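Long-range contacts in phenylalanyl-tRNA synthetase beta chain (Pyrococcus horikoshii, PDB 2CXI), which contributes, as the beta subunit of a tetrameric synthetase, to the ATP-driven attachment of phenylalanine to its tRNA, and is represented here by its N-terminal part: residues K32-D37 with D50-N55; V84-V89 with I261-V266; F283-D288 with A321-P326. All coordinates share one frame; numbering follows the deposited sequence.

Contact 1: residues K32-D37 with D50-N55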
ATOM      1  N   LYS A  32     -11.135  -9.300 -47.140  1.00 23.75           N
ATOM      2  CA  LYS A  32     -10.244 -10.408 -47.531  1.00 24.34           C
ATOM      3  C   LYS A  32     -10.806 -11.760 -47.093  1.00 24.58           C
ATOM      4  O   LYS A  32     -10.077 -12.667 -46.684  1.00 22.49           O
ATOM      5  CB  LYS A  32      -8.804 -10.207 -47.020  1.00 24.28           C
ATOM      6  CG  LYS A  32      -8.246  -8.784 -47.231  1.00 26.03           C
ATOM      7  CD  LYS A  32      -6.751  -8.711 -46.838  1.00 25.93           C
ATOM      8  CE  LYS A  32      -5.898  -9.556 -47.765  1.00 30.28           C
ATOM      9  NZ  LYS A  32      -4.458  -9.357 -47.417  1.00 32.09           N
ATOM     10  N   CYS A  33     -12.117 -11.910 -47.207  1.00 24.81           N
ATOM     11  CA  CYS A  33     -12.663 -13.229 -47.034  1.00 27.23           C
ATOM     12  C   CYS A  33     -13.756 -13.593 -48.017  1.00 25.66           C
ATOM     13  O   CYS A  33     -14.183 -12.767 -48.822  1.00 24.50           O
ATOM     14  CB  CYS A  33     -13.081 -13.486 -45.609  1.00 29.59           C
ATOM     15  SG  CYS A  33     -14.245 -12.312 -45.005  1.00 41.64           S
ATOM     16  N   GLU A  34     -14.164 -14.855 -47.946  1.00 25.17           N
ATOM     17  CA  GLU A  34     -15.206 -15.378 -48.820  1.00 26.58           C
ATOM     18  C   GLU A  34     -16.393 -15.824 -47.985  1.00 25.02           C
ATOM     19  O   GLU A  34     -16.240 -16.221 -46.825  1.00 24.76           O
ATOM     20  CB  GLU A  34     -14.664 -16.573 -49.618  1.00 26.81           C
ATOM     21  CG  GLU A  34     -13.493 -16.228 -50.512  1.00 32.82           C
ATOM     22  CD  GLU A  34     -13.894 -15.784 -51.911  1.00 40.89           C
ATOM     23  OE1 GLU A  34     -15.092 -15.907 -52.298  1.00 42.12           O
ATOM     24  OE2 GLU A  34     -12.985 -15.288 -52.638  1.00 46.57           O
ATOM     25  N   LEU A  35     -17.577 -15.711 -48.570  1.00 23.77           N
ATOM     26  CA  LEU A  35     -18.770 -16.173 -47.930  1.00 23.78           C
ATOM     27  C   LEU A  35     -18.895 -17.679 -48.091  1.00 23.98           C
ATOM     28  O   LEU A  35     -19.302 -18.179 -49.158  1.00 22.42           O
ATOM     29  CB  LEU A  35     -19.983 -15.481 -48.572  1.00 24.21           C
ATOM     30  CG  LEU A  35     -20.971 -14.701 -47.719  1.00 26.58           C
ATOM     31  CD1 LEU A  35     -22.225 -14.343 -48.552  1.00 26.20           C
ATOM     32  CD2 LEU A  35     -21.314 -15.362 -46.350  1.00 26.78           C
ATOM     33  N   ASP A  36     -18.522 -18.412 -47.041  1.00 23.71           N
ATOM     34  CA  ASP A  36     -18.543 -19.869 -47.096  1.00 24.71           C
ATOM     35  C   ASP A  36     -19.936 -20.455 -46.910  1.00 24.43           C
ATOM     36  O   ASP A  36     -20.245 -21.514 -47.481  1.00 23.46           O
ATOM     37  CB  ASP A  36     -17.601 -20.462 -46.044  1.00 26.05           C
ATOM     38  CG  ASP A  36     -17.270 -21.906 -46.315  1.00 30.71           C
ATOM     39  OD1 ASP A  36     -16.810 -22.195 -47.443  1.00 33.88           O
ATOM     40  OD2 ASP A  36     -17.463 -22.813 -45.473  1.00 35.13           O
ATOM     41  N   ASP A  37     -20.773 -19.797 -46.103  1.00 23.25           N
ATOM     42  CA  ASP A  37     -22.156 -20.268 -45.894  1.00 23.21           C
ATOM     43  C   ASP A  37     -23.006 -19.126 -45.379  1.00 22.90           C
ATOM     44  O   ASP A  37     -22.462 -18.147 -44.868  1.00 22.76           O
ATOM     45  CB  ASP A  37     -22.181 -21.417 -44.877  1.00 23.36           C
ATOM     46  CG  ASP A  37     -23.423 -22.326 -45.022  1.00 26.80           C
ATOM     47  OD1 ASP A  37     -24.231 -22.180 -45.978  1.00 26.81           O
ATOM     48  OD2 ASP A  37     -23.681 -23.186 -44.170  1.00 29.64           O
ATOM     49  N   ASP A  50     -14.652 -17.225 -44.563  1.00 23.37           N
ATOM     50  CA  ASP A  50     -13.416 -17.953 -44.757  1.00 26.39           C
ATOM     51  C   ASP A  50     -12.355 -16.897 -44.948  1.00 27.35           C
ATOM     52  O   ASP A  50     -12.331 -16.201 -45.971  1.00 26.27           O
ATOM     53  CB  ASP A  50     -13.537 -18.837 -45.990  1.00 26.39           C
ATOM     54  CG  ASP A  50     -12.292 -19.686 -46.267  1.00 29.67           C
ATOM     55  OD1 ASP A  50     -11.279 -19.621 -45.540  1.00 29.39           O
ATOM     56  OD2 ASP A  50     -12.291 -20.476 -47.250  1.00 34.32           O
ATOM     57  N   SER A  51     -11.495 -16.759 -43.945  1.00 29.81           N
ATOM     58  CA  SER A  51     -10.480 -15.702 -43.993  1.00 32.88           C
ATOM     59  C   SER A  51      -9.289 -16.139 -44.767  1.00 34.19           C
ATOM     60  O   SER A  51      -8.603 -17.118 -44.432  1.00 34.82           O
ATOM     61  CB  SER A  51     -10.023 -15.201 -42.631  1.00 33.58           C
ATOM     62  OG  SER A  51      -9.027 -14.198 -42.846  1.00 35.83           O
ATOM     63  N   LYS A  52      -9.058 -15.385 -45.824  1.00 35.60           N
ATOM     64  CA  LYS A  52      -8.090 -15.752 -46.806  1.00 36.52           C
ATOM     65  C   LYS A  52      -6.685 -15.346 -46.355  1.00 35.89           C
ATOM     66  O   LYS A  52      -5.715 -15.875 -46.850  1.00 36.86           O
ATOM     67  CB  LYS A  52      -8.490 -15.148 -48.160  1.00 37.21           C
ATOM     68  CG  LYS A  52      -9.817 -15.736 -48.703  1.00 39.23           C
ATOM     69  CD  LYS A  52      -9.809 -17.279 -48.651  1.00 43.32           C
ATOM     70  CE  LYS A  52     -11.068 -17.917 -49.275  1.00 44.55           C
ATOM     71  NZ  LYS A  52     -11.143 -17.846 -50.779  1.00 48.37           N
ATOM     72  N   ASP A  53      -6.575 -14.429 -45.404  1.00 34.94           N
ATOM     73  CA  ASP A  53      -5.240 -13.964 -44.982  1.00 34.06           C
ATOM     74  C   ASP A  53      -4.773 -14.621 -43.654  1.00 33.30           C
ATOM     75  O   ASP A  53      -5.152 -14.215 -42.538  1.00 32.55           O
ATOM     76  CB  ASP A  53      -5.220 -12.425 -44.982  1.00 34.89           C
ATOM     77  CG  ASP A  53      -3.827 -11.843 -44.849  1.00 35.10           C
ATOM     78  OD1 ASP A  53      -2.899 -12.542 -44.377  1.00 35.75           O
ATOM     79  OD2 ASP A  53      -3.584 -10.665 -45.172  1.00 35.39           O
ATOM     80  N   THR A  54      -3.942 -15.647 -43.793  1.00 31.24           N
ATOM     81  CA  THR A  54      -3.431 -16.431 -42.652  1.00 30.51           C
ATOM     82  C   THR A  54      -2.437 -15.669 -41.720  1.00 29.64           C
ATOM     83  O   THR A  54      -2.059 -16.153 -40.641  1.00 28.89           O
ATOM     84  CB  THR A  54      -2.772 -17.694 -43.201  1.00 31.30           C
ATOM     85  OG1 THR A  54      -2.111 -18.385 -42.133  1.00 34.98           O
ATOM     86  CG2 THR A  54      -1.614 -17.328 -44.185  1.00 28.97           C
ATOM     87  N   ASN A  55      -2.036 -14.483 -42.161  1.00 28.47           N
ATOM     88  CA  ASN A  55      -1.076 -13.632 -41.442  1.00 28.16           C
ATOM     89  C   ASN A  55      -1.724 -12.409 -40.782  1.00 25.96           C
ATOM     90  O   ASN A  55      -1.028 -11.569 -40.217  1.00 23.34           O
ATOM     91  CB  ASN A  55       0.011 -13.174 -42.420  1.00 28.72           C
ATOM     92  CG  ASN A  55       0.835 -14.323 -42.916  1.00 33.28           C
ATOM     93  OD1 ASN A  55       0.953 -14.553 -44.126  1.00 39.98           O
ATOM     94  ND2 ASN A  55       1.378 -15.098 -41.984  1.00 34.57           N
TER

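Contact 2: residues V84-V89 with I261-V266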
ATOM      1  N   VAL A  84      -5.165   5.073 -25.314  1.00 25.08           N
ATOM      2  CA  VAL A  84      -4.897   4.129 -24.249  1.00 24.59           C
ATOM      3  C   VAL A  84      -4.592   4.991 -23.043  1.00 25.55           C
ATOM      4  O   VAL A  84      -3.722   5.865 -23.115  1.00 25.88           O
ATOM      5  CB  VAL A  84      -3.724   3.179 -24.594  1.00 24.08           C
ATOM      6  CG1 VAL A  84      -3.341   2.270 -23.383  1.00 22.54           C
ATOM      7  CG2 VAL A  84      -4.104   2.310 -25.793  1.00 20.57           C
ATOM      8  N   LYS A  85      -5.317   4.782 -21.960  1.00 24.90           N
ATOM      9  CA  LYS A  85      -4.979   5.460 -20.697  1.00 25.70           C
ATOM     10  C   LYS A  85      -4.443   4.448 -19.686  1.00 25.22           C
ATOM     11  O   LYS A  85      -4.891   3.326 -19.662  1.00 22.89           O
ATOM     12  CB  LYS A  85      -6.222   6.137 -20.146  1.00 25.87           C
ATOM     13  CG  LYS A  85      -6.680   7.253 -21.052  1.00 28.70           C
ATOM     14  CD  LYS A  85      -7.378   8.338 -20.286  1.00 33.14           C
ATOM     15  CE  LYS A  85      -8.858   8.305 -20.492  1.00 36.00           C
ATOM     16  NZ  LYS A  85      -9.450   9.622 -20.123  1.00 37.54           N
ATOM     17  N   LYS A  86      -3.505   4.845 -18.829  1.00 25.58           N
ATOM     18  CA  LYS A  86      -3.005   3.905 -17.812  1.00 26.28           C
ATOM     19  C   LYS A  86      -4.062   3.564 -16.778  1.00 26.04           C
ATOM     20  O   LYS A  86      -4.757   4.459 -16.288  1.00 26.97           O
ATOM     21  CB  LYS A  86      -1.780   4.456 -17.106  1.00 27.21           C
ATOM     22  CG  LYS A  86      -0.677   4.798 -18.058  1.00 30.61           C
ATOM     23  CD  LYS A  86       0.634   4.620 -17.370  1.00 38.35           C
ATOM     24  CE  LYS A  86       0.986   5.820 -16.558  1.00 40.48           C
ATOM     25  NZ  LYS A  86       2.383   5.637 -16.068  1.00 43.67           N
ATOM     26  N   SER A  87      -4.230   2.267 -16.499  1.00 25.60           N
ATOM     27  CA  SER A  87      -4.954   1.826 -15.335  1.00 25.34           C
ATOM     28  C   SER A  87      -4.017   1.959 -14.115  1.00 26.60           C
ATOM     29  O   SER A  87      -2.852   2.326 -14.212  1.00 26.48           O
ATOM     30  CB  SER A  87      -5.426   0.375 -15.476  1.00 24.39           C
ATOM     31  OG  SER A  87      -4.332  -0.526 -15.420  1.00 22.87           O
ATOM     32  N   ASN A  88      -4.541   1.634 -12.955  1.00 28.76           N
ATOM     33  CA  ASN A  88      -3.719   1.664 -11.761  1.00 29.91           C
ATOM     34  C   ASN A  88      -3.295   0.224 -11.452  1.00 27.88           C
ATOM     35  O   ASN A  88      -3.197  -0.166 -10.286  1.00 29.58           O
ATOM     36  CB  ASN A  88      -4.585   2.242 -10.619  1.00 31.27           C
ATOM     37  CG  ASN A  88      -3.833   2.384  -9.310  1.00 35.76           C
ATOM     38  OD1 ASN A  88      -4.367   2.011  -8.242  1.00 40.94           O
ATOM     39  ND2 ASN A  88      -2.583   2.916  -9.369  1.00 39.20           N
ATOM     40  N   VAL A  89      -3.114  -0.588 -12.487  1.00 24.61           N
ATOM     41  CA  VAL A  89      -2.913  -1.996 -12.268  1.00 21.55           C
ATOM     42  C   VAL A  89      -1.480  -2.419 -12.614  1.00 19.81           C
ATOM     43  O   VAL A  89      -0.902  -1.997 -13.635  1.00 18.88           O
ATOM     44  CB  VAL A  89      -3.968  -2.836 -13.042  1.00 21.97           C
ATOM     45  CG1 VAL A  89      -3.661  -4.266 -12.974  1.00 21.03           C
ATOM     46  CG2 VAL A  89      -5.373  -2.589 -12.468  1.00 23.77           C
ATOM     47  N   ILE A 261      -9.620   1.366 -23.740  1.00 16.35           N
ATOM     48  CA  ILE A 261      -8.468   0.482 -23.527  1.00 15.94           C
ATOM     49  C   ILE A 261      -7.579   1.117 -22.463  1.00 15.99           C
ATOM     50  O   ILE A 261      -7.245   2.304 -22.545  1.00 15.56           O
ATOM     51  CB  ILE A 261      -7.652   0.339 -24.818  1.00 15.63           C
ATOM     52  CG1 ILE A 261      -8.505  -0.256 -25.931  1.00 15.33           C
ATOM     53  CG2 ILE A 261      -6.365  -0.506 -24.568  1.00 14.10           C
ATOM     54  CD1 ILE A 261      -7.784  -0.246 -27.311  1.00 15.61           C
ATOM     55  N   ARG A 262      -7.204   0.323 -21.471  1.00 16.80           N
ATOM     56  CA  ARG A 262      -6.423   0.817 -20.338  1.00 17.28           C
ATOM     57  C   ARG A 262      -5.183  -0.031 -20.268  1.00 17.92           C
ATOM     58  O   ARG A 262      -5.285  -1.269 -20.342  1.00 18.39           O
ATOM     59  CB  ARG A 262      -7.235   0.672 -19.049  1.00 17.56           C
ATOM     60  CG  ARG A 262      -8.534   1.500 -19.028  1.00 20.00           C
ATOM     61  CD  ARG A 262      -8.237   2.978 -19.247  1.00 25.54           C
ATOM     62  NE  ARG A 262      -9.393   3.859 -19.278  1.00 34.57           N
ATOM     63  CZ  ARG A 262      -9.722   4.636 -20.312  1.00 36.51           C
ATOM     64  NH1 ARG A 262      -9.003   4.619 -21.453  1.00 38.95           N
ATOM     65  NH2 ARG A 262     -10.777   5.423 -20.209  1.00 34.32           N
ATOM     66  N   SER A 263      -4.015   0.600 -20.139  1.00 16.83           N
ATOM     67  CA  SER A 263      -2.769  -0.128 -20.093  1.00 17.37           C
ATOM     68  C   SER A 263      -2.475  -0.603 -18.675  1.00 18.39           C
ATOM     69  O   SER A 263      -2.993  -0.050 -17.701  1.00 18.35           O
ATOM     70  CB  SER A 263      -1.599   0.711 -20.612  1.00 18.26           C
ATOM     71  OG  SER A 263      -1.350   1.816 -19.787  1.00 23.22           O
ATOM     72  N   VAL A 264      -1.655  -1.640 -18.569  1.00 17.94           N
ATOM     73  CA  VAL A 264      -1.236  -2.113 -17.268  1.00 19.01           C
ATOM     74  C   VAL A 264       0.303  -2.133 -17.261  1.00 19.23           C
ATOM     75  O   VAL A 264       0.948  -2.174 -18.338  1.00 18.92           O
ATOM     76  CB  VAL A 264      -1.913  -3.470 -16.808  1.00 20.91           C
ATOM     77  CG1 VAL A 264      -3.303  -3.731 -17.448  1.00 20.00           C
ATOM     78  CG2 VAL A 264      -1.027  -4.643 -16.923  1.00 21.35           C
ATOM     79  N   ARG A 265       0.869  -2.030 -16.056  1.00 16.87           N
ATOM     80  CA  ARG A 265       2.322  -2.089 -15.826  1.00 18.82           C
ATOM     81  C   ARG A 265       2.699  -3.540 -15.600  1.00 16.57           C
ATOM     82  O   ARG A 265       2.176  -4.191 -14.700  1.00 15.78           O
ATOM     83  CB  ARG A 265       2.645  -1.232 -14.573  1.00 19.16           C
ATOM     84  CG  ARG A 265       4.097  -1.069 -14.235  1.00 23.04           C
ATOM     85  CD  ARG A 265       4.330   0.014 -13.121  1.00 23.40           C
ATOM     86  NE  ARG A 265       4.095  -0.605 -11.856  1.00 33.14           N
ATOM     87  CZ  ARG A 265       5.026  -1.022 -11.002  1.00 33.14           C
ATOM     88  NH1 ARG A 265       6.327  -0.827 -11.199  1.00 33.09           N
ATOM     89  NH2 ARG A 265       4.614  -1.620  -9.907  1.00 31.54           N
ATOM     90  N   VAL A 266       3.588  -4.073 -16.432  1.00 16.49           N
ATOM     91  CA  VAL A 266       3.913  -5.462 -16.339  1.00 15.47           C
ATOM     92  C   VAL A 266       5.383  -5.542 -15.914  1.00 16.66           C
ATOM     93  O   VAL A 266       6.264  -5.131 -16.675  1.00 17.48           O
ATOM     94  CB  VAL A 266       3.718  -6.235 -17.650  1.00 15.23           C
ATOM     95  CG1 VAL A 266       3.856  -7.761 -17.404  1.00 12.28           C
ATOM     96  CG2 VAL A 266       2.349  -5.902 -18.311  1.00 15.17           C
TER

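Contact 3: residues F283-D288 with A321-P326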
ATOM      1  N   PHE A 283       6.602   2.468 -41.909  1.00 24.07           N
ATOM      2  CA  PHE A 283       7.215   1.947 -43.119  1.00 25.39           C
ATOM      3  C   PHE A 283       7.368   3.086 -44.133  1.00 25.57           C
ATOM      4  O   PHE A 283       6.603   4.035 -44.131  1.00 25.48           O
ATOM      5  CB  PHE A 283       6.343   0.853 -43.745  1.00 24.87           C
ATOM      6  CG  PHE A 283       7.128  -0.177 -44.533  1.00 26.46           C
ATOM      7  CD1 PHE A 283       7.732  -1.262 -43.880  1.00 25.14           C
ATOM      8  CD2 PHE A 283       7.244  -0.074 -45.931  1.00 27.06           C
ATOM      9  CE1 PHE A 283       8.459  -2.226 -44.612  1.00 29.09           C
ATOM     10  CE2 PHE A 283       7.971  -1.051 -46.677  1.00 27.24           C
ATOM     11  CZ  PHE A 283       8.571  -2.112 -46.021  1.00 26.25           C
ATOM     12  N   GLU A 284       8.359   2.965 -45.012  1.00 27.09           N
ATOM     13  CA  GLU A 284       8.599   3.965 -46.049  1.00 28.56           C
ATOM     14  C   GLU A 284       8.678   3.287 -47.400  1.00 27.58           C
ATOM     15  O   GLU A 284       9.339   2.259 -47.544  1.00 28.60           O
ATOM     16  CB  GLU A 284       9.910   4.717 -45.781  1.00 28.61           C
ATOM     17  CG  GLU A 284       9.978   5.393 -44.425  1.00 31.08           C
ATOM     18  CD  GLU A 284      11.098   6.437 -44.343  1.00 32.94           C
ATOM     19  OE1 GLU A 284      11.605   6.854 -45.418  1.00 39.89           O
ATOM     20  OE2 GLU A 284      11.446   6.859 -43.217  1.00 37.48           O
ATOM     21  N   VAL A 285       7.989   3.845 -48.383  1.00 27.15           N
ATOM     22  CA  VAL A 285       8.034   3.296 -49.736  1.00 27.48           C
ATOM     23  C   VAL A 285       8.149   4.433 -50.777  1.00 26.62           C
ATOM     24  O   VAL A 285       7.541   5.492 -50.636  1.00 26.04           O
ATOM     25  CB  VAL A 285       6.796   2.361 -50.042  1.00 26.66           C
ATOM     26  CG1 VAL A 285       5.527   3.169 -50.190  1.00 27.29           C
ATOM     27  CG2 VAL A 285       7.057   1.472 -51.274  1.00 27.49           C
ATOM     28  N   GLU A 286       8.918   4.184 -51.826  1.00 27.37           N
ATOM     29  CA  GLU A 286       9.003   5.113 -52.975  1.00 27.82           C
ATOM     30  C   GLU A 286       7.755   4.926 -53.826  1.00 27.70           C
ATOM     31  O   GLU A 286       7.480   3.817 -54.250  1.00 27.01           O
ATOM     32  CB  GLU A 286      10.248   4.744 -53.817  1.00 28.41           C
ATOM     33  CG  GLU A 286      11.568   5.055 -53.115  1.00 30.29           C
ATOM     34  CD  GLU A 286      11.779   6.550 -52.958  1.00 35.01           C
ATOM     35  OE1 GLU A 286      11.060   7.338 -53.631  1.00 37.65           O
ATOM     36  OE2 GLU A 286      12.648   6.949 -52.151  1.00 38.32           O
ATOM     37  N   LEU A 287       7.007   5.993 -54.106  1.00 27.80           N
ATOM     38  CA  LEU A 287       5.767   5.843 -54.887  1.00 27.85           C
ATOM     39  C   LEU A 287       6.002   5.357 -56.325  1.00 28.15           C
ATOM     40  O   LEU A 287       5.140   4.722 -56.935  1.00 26.42           O
ATOM     41  CB  LEU A 287       4.956   7.126 -54.877  1.00 28.31           C
ATOM     42  CG  LEU A 287       4.461   7.452 -53.458  1.00 29.99           C
ATOM     43  CD1 LEU A 287       4.034   8.878 -53.369  1.00 34.64           C
ATOM     44  CD2 LEU A 287       3.329   6.538 -53.036  1.00 30.29           C
ATOM     45  N   ASP A 288       7.188   5.631 -56.858  1.00 27.67           N
ATOM     46  CA  ASP A 288       7.478   5.131 -58.202  1.00 28.59           C
ATOM     47  C   ASP A 288       7.696   3.602 -58.205  1.00 27.87           C
ATOM     48  O   ASP A 288       7.441   2.965 -59.211  1.00 27.60           O
ATOM     49  CB  ASP A 288       8.590   5.922 -58.888  1.00 29.31           C
ATOM     50  CG  ASP A 288       8.490   5.857 -60.413  1.00 32.75           C
ATOM     51  OD1 ASP A 288       7.529   6.400 -61.030  1.00 37.12           O
ATOM     52  OD2 ASP A 288       9.326   5.236 -61.066  1.00 36.58           O
ATOM     53  N   ALA A 321       6.733   7.942 -49.724  1.00 32.95           N
ATOM     54  CA  ALA A 321       5.657   7.921 -48.758  1.00 30.73           C
ATOM     55  C   ALA A 321       6.180   7.406 -47.416  1.00 29.54           C
ATOM     56  O   ALA A 321       6.676   6.278 -47.307  1.00 28.53           O
ATOM     57  CB  ALA A 321       4.501   7.076 -49.284  1.00 30.24           C
ATOM     58  N   LYS A 322       6.105   8.266 -46.405  1.00 28.97           N
ATOM     59  CA  LYS A 322       6.299   7.830 -45.019  1.00 28.67           C
ATOM     60  C   LYS A 322       4.933   7.339 -44.491  1.00 26.33           C
ATOM     61  O   LYS A 322       3.963   8.092 -44.452  1.00 25.93           O
ATOM     62  CB  LYS A 322       6.840   8.982 -44.171  1.00 28.95           C
ATOM     63  CG  LYS A 322       8.327   9.308 -44.406  1.00 30.90           C
ATOM     64  CD  LYS A 322       8.815  10.382 -43.377  1.00 32.01           C
ATOM     65  CE  LYS A 322      10.266  10.136 -42.971  1.00 38.26           C
ATOM     66  NZ  LYS A 322      10.532  10.438 -41.495  1.00 41.69           N
ATOM     67  N   LEU A 323       4.867   6.068 -44.116  1.00 24.78           N
ATOM     68  CA  LEU A 323       3.579   5.429 -43.763  1.00 22.60           C
ATOM     69  C   LEU A 323       3.535   5.108 -42.284  1.00 21.41           C
ATOM     70  O   LEU A 323       4.561   4.778 -41.710  1.00 21.20           O
ATOM     71  CB  LEU A 323       3.426   4.100 -44.507  1.00 22.16           C
ATOM     72  CG  LEU A 323       3.608   4.173 -46.026  1.00 21.74           C
ATOM     73  CD1 LEU A 323       3.615   2.734 -46.608  1.00 21.69           C
ATOM     74  CD2 LEU A 323       2.502   5.043 -46.618  1.00 23.43           C
ATOM     75  N   LYS A 324       2.343   5.196 -41.703  1.00 20.34           N
ATOM     76  CA  LYS A 324       2.076   4.578 -40.414  1.00 20.78           C
ATOM     77  C   LYS A 324       0.913   3.590 -40.625  1.00 19.39           C
ATOM     78  O   LYS A 324       0.031   3.854 -41.416  1.00 18.64           O
ATOM     79  CB  LYS A 324       1.704   5.626 -39.358  1.00 20.47           C
ATOM     80  CG  LYS A 324       2.890   6.515 -38.960  1.00 21.82           C
ATOM     81  CD  LYS A 324       2.508   7.467 -37.893  1.00 23.72           C
ATOM     82  CE  LYS A 324       3.708   8.366 -37.603  1.00 28.85           C
ATOM     83  NZ  LYS A 324       3.229   9.541 -36.856  1.00 32.71           N
ATOM     84  N   TYR A 325       0.933   2.483 -39.894  1.00 19.40           N
ATOM     85  CA  TYR A 325      -0.153   1.505 -39.956  1.00 19.58           C
ATOM     86  C   TYR A 325      -0.454   0.956 -38.565  1.00 19.68           C
ATOM     87  O   TYR A 325       0.374   1.110 -37.636  1.00 20.15           O
ATOM     88  CB  TYR A 325       0.188   0.402 -40.983  1.00 19.23           C
ATOM     89  CG  TYR A 325       1.435  -0.432 -40.657  1.00 20.87           C
ATOM     90  CD1 TYR A 325       2.709  -0.031 -41.088  1.00 20.53           C
ATOM     91  CD2 TYR A 325       1.327  -1.625 -39.948  1.00 17.61           C
ATOM     92  CE1 TYR A 325       3.862  -0.823 -40.835  1.00 22.65           C
ATOM     93  CE2 TYR A 325       2.448  -2.414 -39.674  1.00 21.63           C
ATOM     94  CZ  TYR A 325       3.715  -2.014 -40.118  1.00 24.10           C
ATOM     95  OH  TYR A 325       4.819  -2.812 -39.828  1.00 24.03           O
ATOM     96  N   PRO A 326      -1.645   0.362 -38.391  1.00 19.85           N
ATOM     97  CA  PRO A 326      -2.136  -0.036 -37.049  1.00 19.17           C
ATOM     98  C   PRO A 326      -1.224  -1.060 -36.375  1.00 18.26           C
ATOM     99  O   PRO A 326      -0.650  -1.920 -37.055  1.00 16.76           O
ATOM    100  CB  PRO A 326      -3.485  -0.691 -37.346  1.00 20.32           C
ATOM    101  CG  PRO A 326      -3.899  -0.136 -38.682  1.00 19.59           C
ATOM    102  CD  PRO A 326      -2.639   0.072 -39.454  1.00 20.20           C
TER

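Contact 1: residues K32-D37 with D50-N55
Lys32 NZ meets Asp53 OD2 at 2.7 Å, a salt bridge that ties the residue just ahead of strand 33-41 to the loop that follows strand 44-51. The amine arrives on the anti side of the carboxylate, 32° out of its plane. A bend at chi3 (66°) in the lysine chain places CE 3.6 Å from the same Asp53 OD2. The other oxygen, Asp53 OD1, accepts from Asn55 N at 3.1 Å, an Asx turn; with each oxygen taken by a different partner, rotation of the carboxylate is probably restrained. Beside this bridge, Lys52 N donates to Lys32 O at 3.0 Å. The antiparallel hairpin pairing carries on with Cys33 opposite Ser51 and then Glu34 opposite Asp50, where Asp50 N binds Glu34 O at 2.9 Å.

In the second shell, Lys32 has positive phi (57°) as the C-prime residue of the Schellman motif ending helix 21-30, and Trp60 NE1 bonds to Asp53 O. The side chains of Asp331 and Asp341, predicted magnesium ligands, lie about 5 Å from those of Asp53 and Lys32 respectively, so the lysine would probably offset part of the negative charge gathered here.

Contact 2: residues V84-V89 with I261-V266
Arg262 turns one face of its guanidinium to Lys85: CD of the lysine lies 4.1 Å above the plane, offset toward the rim, and Lys85 CB is 3.4 Å from Arg262 NH1. The two side chains run alongside each other in the same direction, although both are positive; Glu83 OE2 makes a long, weak ion pair with each, and Glu110 OE1 another with Arg262 NE. At the periphery of the flat group, Arg262 NH1 donates to Ile261 O at 3.1 Å, the oxygen being 20° out of the guanidinium plane and the donor 57° out of the carbonyl plane. Ile261 O is gripped twice, since Lys85 N also binds it, across the strands, at 3.2 Å. An alanine in place of Arg262 would probably leave Lys85 N as the remaining donor to Ile261 O among these and free the aliphatic part of Lys85 to turn.

The parallel ladder continues through Ser263 N to Lys85 O and Ser87 N to Ser263 O. Ser87 OG, set between its own N and carbonyl carbon (chi1 70°), donates to Ser263 O at 2.7 Å while accepting from Val89 N. That ST turn accompanies the corner at Asn88, beyond which Arg265 N reaches Val89 O at 3.0 Å. On the face of Val84 and Ser263, Val84 CG1 approaches Ser263 CB to 3.6 Å; Ser263 OG is bound by Glu274.

Segment 261-266 lies in the B3/4 region, the editing module of this synthetase family. Strand 260-267 also pairs with strand 103-110, through Arg262 and Ile108, and with strand 272-275, through Val264 and Thr275, whereas Val89 packs on Ile108 and Phe147.

Contact 3: residues F283-D288 with A321-P326
Phe283 pairs with Leu323, and Val285 with Ala321, in the three-stranded antiparallel sheet of the B5 domain. Its order, a strand, two helices and then a hairpin whose second strand lies in the middle of the sheet, resembles a winged helix, consistent with the helix-turn-helix clan to which B5 belongs. Four backbone bonds define the register. Leu323 N lies almost on the extension of the Phe283 carbonyl (C=O...N 178°), 2.7 Å from Phe283 O, and Phe283 N returns a bond to Leu323 O; Ala321 N reaches Val285 O, likewise at 2.7 Å, and Val285 N binds Ala321 O.

The two faces differ in chemistry. On one, Glu284 and Lys322 lie side by side, but Glu284 OE2 stays 4.1 Å from Lys322 NZ, beyond a salt bridge; Glu284 OE1 instead binds Arg320. The other face is apolar. Val285 CG1, held between its own N and carbonyl carbon (chi1 72°), lies 4.1 Å from both Ala321 CB and Leu323 CD1, and Ile338 of helix 335-346 packs against Phe283, Val285 and Leu323. Helix 287-294 joins in at its first turn, with Leu287 CD2 4.0 Å from Ala321 CB. This apolar side borders the predicted magnesium ligands: the side chains of Tyr325 and Phe283 come within about 6 Å of those of Asp331 and Asp337 respectively. Between the two aromatic residues the touch is slight: Phe283 CB sits at the edge of the Tyr325 ring, near its plane, 4.2 Å from CE1.

In the fold
The three contacts hold different elements: contact 1 an N-terminal hairpin, contact 2 the large mixed sheet and contact 3 the sheet of the B5 domain. None touches another; their centres are 26 to 33 Å apart, and contacts 1 and 2 lie on opposite sides of the chain's centre. Contact 3 is the buried one, with five of eight touching residues enclosed and an apolar face under a helix. Contacts 1 and 2 are partly buried and lean more on polar side chains, a lysine–aspartate bridge in the first, serine and arginine bonds in the second. Contacts 1 and 3 are antiparallel and approach the predicted magnesium ligands; contact 2 is parallel and remote from them.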